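Vacuolar aminopeptidase 1 (Saccharomyces cerevisiae, PDB 5JGF) removes N-terminal amino acids, preferably neutral or hydrophobic ones, from peptides and proteins in the vacuole as a dodecameric zinc aminopeptidase. Local coordinates at residues P23-V28 against S90-L95. Sequence-based numbering, arbitrary orientation.
With ZN (zinc ion), chain K.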
ATOM      1  N   PRO D  23      10.525  17.110  45.793  1.00 14.33           N
ATOM      2  CA  PRO D  23      10.091  16.859  44.414  1.00 14.21           C
ATOM      3  C   PRO D  23      10.998  17.264  43.259  1.00 13.96           C
ATOM      4  O   PRO D  23      11.021  16.584  42.234  1.00 14.12           O
ATOM      5  CB  PRO D  23       8.739  17.562  44.357  1.00 13.10           C
ATOM      6  CG  PRO D  23       8.960  18.746  45.253  1.00 13.90           C
ATOM      7  CD  PRO D  23       9.662  18.119  46.435  1.00 13.01           C
ATOM      8  N   THR D  24      11.730  18.366  43.404  1.00 14.39           N
ATOM      9  CA  THR D  24      12.606  18.816  42.324  1.00 13.05           C
ATOM     10  C   THR D  24      14.079  18.567  42.631  1.00 15.15           C
ATOM     11  O   THR D  24      14.455  18.308  43.776  1.00 14.58           O
ATOM     12  CB  THR D  24      12.426  20.319  42.043  1.00 14.80           C
ATOM     13  OG1 THR D  24      13.055  21.080  43.083  1.00 13.74           O
ATOM     14  CG2 THR D  24      10.942  20.675  41.988  1.00 13.02           C
ATOM     15  N   THR D  25      14.912  18.646  41.600  1.00 14.04           N
ATOM     16  CA  THR D  25      16.343  18.434  41.772  1.00 14.33           C
ATOM     17  C   THR D  25      16.887  19.411  42.820  1.00 14.19           C
ATOM     18  O   THR D  25      17.724  19.046  43.649  1.00 13.99           O
ATOM     19  CB  THR D  25      17.085  18.628  40.438  1.00 15.52           C
ATOM     20  OG1 THR D  25      16.492  17.781  39.442  1.00 14.83           O
ATOM     21  CG2 THR D  25      18.558  18.257  40.585  1.00 12.41           C
ATOM     22  N   TYR D  26      16.398  20.647  42.790  1.00 13.64           N
ATOM     23  CA  TYR D  26      16.829  21.654  43.760  1.00 14.98           C
ATOM     24  C   TYR D  26      16.571  21.200  45.193  1.00 15.86           C
ATOM     25  O   TYR D  26      17.437  21.351  46.057  1.00 15.01           O
ATOM     26  CB  TYR D  26      16.099  22.978  43.525  1.00 12.92           C
ATOM     27  CG  TYR D  26      16.468  23.662  42.232  1.00 13.68           C
ATOM     28  CD1 TYR D  26      17.742  24.200  42.042  1.00 13.88           C
ATOM     29  CD2 TYR D  26      15.542  23.776  41.196  1.00 14.40           C
ATOM     30  CE1 TYR D  26      18.084  24.839  40.851  1.00 13.88           C
ATOM     31  CE2 TYR D  26      15.874  24.410  40.001  1.00 15.50           C
ATOM     32  CZ  TYR D  26      17.142  24.938  39.835  1.00 15.28           C
ATOM     33  OH  TYR D  26      17.474  25.557  38.651  1.00 15.87           O
ATOM     34  N   HIS D  27      15.382  20.652  45.449  1.00 13.43           N
ATOM     35  CA  HIS D  27      15.039  20.184  46.795  1.00 14.17           C
ATOM     36  C   HIS D  27      15.922  19.018  47.205  1.00 14.77           C
ATOM     37  O   HIS D  27      16.374  18.944  48.346  1.00 14.43           O
ATOM     38  CB  HIS D  27      13.573  19.730  46.887  1.00 13.16           C
ATOM     39  CG  HIS D  27      12.578  20.838  46.740  1.00 15.13           C
ATOM     40  ND1 HIS D  27      12.042  21.202  45.523  1.00 14.40           N
ATOM     41  CD2 HIS D  27      12.025  21.667  47.657  1.00 14.81           C
ATOM     42  CE1 HIS D  27      11.204  22.209  45.696  1.00 15.84           C
ATOM     43  NE2 HIS D  27      11.175  22.511  46.983  1.00 17.19           N
ATOM     44  N   VAL D  28      16.153  18.097  46.273  1.00 12.78           N
ATOM     45  CA  VAL D  28      16.978  16.921  46.539  1.00 12.79           C
ATOM     46  C   VAL D  28      18.394  17.298  46.968  1.00 14.46           C
ATOM     47  O   VAL D  28      18.921  16.762  47.942  1.00 15.00           O
ATOM     48  CB  VAL D  28      17.043  16.000  45.300  1.00 13.26           C
ATOM     49  CG1 VAL D  28      18.061  14.885  45.519  1.00 12.28           C
ATOM     50  CG2 VAL D  28      15.663  15.398  45.038  1.00 13.56           C
ATOM     51  N   SER D  90      26.000   9.242  40.790  1.00 13.64           N
ATOM     52  CA  SER D  90      24.592   9.026  40.462  1.00 14.78           C
ATOM     53  C   SER D  90      23.984  10.332  39.971  1.00 13.42           C
ATOM     54  O   SER D  90      24.612  11.389  40.070  1.00 13.57           O
ATOM     55  CB  SER D  90      23.824   8.548  41.699  1.00 14.64           C
ATOM     56  OG  SER D  90      24.341   7.323  42.183  1.00 20.56           O
ATOM     57  N   HIS D  91      22.770  10.274  39.433  1.00 10.72           N
ATOM     58  CA  HIS D  91      22.144  11.507  38.979  1.00 12.29           C
ATOM     59  C   HIS D  91      20.896  11.824  39.783  1.00 11.77           C
ATOM     60  O   HIS D  91      20.143  10.928  40.168  1.00 13.83           O
ATOM     61  CB  HIS D  91      21.873  11.474  37.457  1.00 10.44           C
ATOM     62  CG  HIS D  91      20.814  10.506  37.020  1.00 10.26           C
ATOM     63  ND1 HIS D  91      19.486  10.859  36.910  1.00  9.81           N
ATOM     64  CD2 HIS D  91      20.902   9.233  36.568  1.00 10.96           C
ATOM     65  CE1 HIS D  91      18.802   9.848  36.403  1.00 11.10           C
ATOM     66  NE2 HIS D  91      19.639   8.849  36.186  1.00  8.31           N
ATOM     67  N   VAL D  92      20.709  13.106  40.076  1.00 12.49           N
ATOM     68  CA  VAL D  92      19.566  13.542  40.863  1.00 11.96           C
ATOM     69  C   VAL D  92      18.444  14.168  40.054  1.00 12.07           C
ATOM     70  O   VAL D  92      17.407  14.513  40.608  1.00 12.36           O
ATOM     71  CB  VAL D  92      19.996  14.522  41.975  1.00 12.80           C
ATOM     72  CG1 VAL D  92      20.688  13.758  43.092  1.00 13.95           C
ATOM     73  CG2 VAL D  92      20.925  15.586  41.408  1.00 13.49           C
ATOM     74  N   ASP D  93      18.648  14.340  38.750  1.00 11.57           N
ATOM     75  CA  ASP D  93      17.575  14.884  37.932  1.00 11.70           C
ATOM     76  C   ASP D  93      16.673  13.702  37.594  1.00 12.63           C
ATOM     77  O   ASP D  93      17.130  12.560  37.548  1.00 11.99           O
ATOM     78  CB  ASP D  93      18.109  15.525  36.641  1.00 11.08           C
ATOM     79  CG  ASP D  93      18.828  14.535  35.733  1.00 13.66           C
ATOM     80  OD1 ASP D  93      18.523  14.514  34.515  1.00 12.37           O
ATOM     81  OD2 ASP D  93      19.702  13.792  36.223  1.00 11.79           O
ATOM     82  N   ALA D  94      15.389  13.973  37.398  1.00 10.79           N
ATOM     83  CA  ALA D  94      14.439  12.927  37.040  1.00 11.83           C
ATOM     84  C   ALA D  94      13.498  13.486  35.985  1.00 10.42           C
ATOM     85  O   ALA D  94      13.335  14.702  35.878  1.00 10.93           O
ATOM     86  CB  ALA D  94      13.646  12.491  38.258  1.00 12.66           C
ATOM     87  N   LEU D  95      12.889  12.606  35.199  1.00 11.36           N
ATOM     88  CA  LEU D  95      11.954  13.062  34.178  1.00 11.47           C
ATOM     89  C   LEU D  95      10.912  13.945  34.845  1.00 11.13           C
ATOM     90  O   LEU D  95      10.404  13.621  35.922  1.00 12.23           O
ATOM     91  CB  LEU D  95      11.269  11.874  33.497  1.00 11.93           C
ATOM     92  CG  LEU D  95      11.833  11.488  32.127  1.00 11.78           C
ATOM     93  CD1 LEU D  95      13.302  11.101  32.266  1.00 11.78           C
ATOM     94  CD2 LEU D  95      11.026  10.332  31.544  1.00 11.33           C
TER
HETATM   95 ZN    ZN K 601      18.972   6.952  35.433  1.00 15.68          ZN
HETATM   96  O   HOH W   1      18.431   4.709  34.711  1.00 13.45           O
HETATM   97  O   HOH W   2      18.557   7.629  33.548  1.00 22.31           O
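T25 and V28, one turn apart at the start of helix 25-38, face V92 and D93, where the chain leaves strand 86-91; the backbones come closest at T25 and D93, CA to CA 5.4 Å. T24 is the N-cap residue, and V28 N bonds back to T24 O. V92 carries most of its side of the contact. Its two methyls divide the work: V92 CG2 meets T25 CG2 at 3.7 Å, the side chains crossing at about a right angle, while V92 CG1 touches V28 CG1 at 3.7 Å, the two valines sliding past each other in opposite directions. With OG1 anti to the carbonyl carbon (chi1 -54°) and CG2 anti to the backbone N, T25 turns the methyl to V92 and lays OG1 over the backbone beyond, 3.4 Å from D93 CA. An alanine in place of T25 would probably leave V92 CG2 without its methyl partner and open a gap over D93 CA. D93 offers the helix little more than CA and CB; its carboxylate turns toward the zinc-binding glutamates: OD1 is hydrogen-bonded to E299 N and to Y119 OH, OD2 to E298 N. Across the turn, H91 ND1 donates to D93 O at 3.0 Å, nearly in the ring plane, with a weak second bond to D93 OD2. These bonds, with the zinc at NE2 (2.1 Å), help to hold the ring's rotation; D262 and D344 share this ion. The contact thus lies behind the first-shell ligand, the D93 backbone bridging helix start and zinc site. R264 of helix 261-278 ties both segments together through P23 O and V92 O and also packs on V28. Strand 86-91 runs within the mixed sheet, S90 and V92 hydrogen-bonded through their backbones to T293 and Y295 of strand 289-295, while P23 and T24 rest on strand 233-242 of the six-stranded antiparallel sheet.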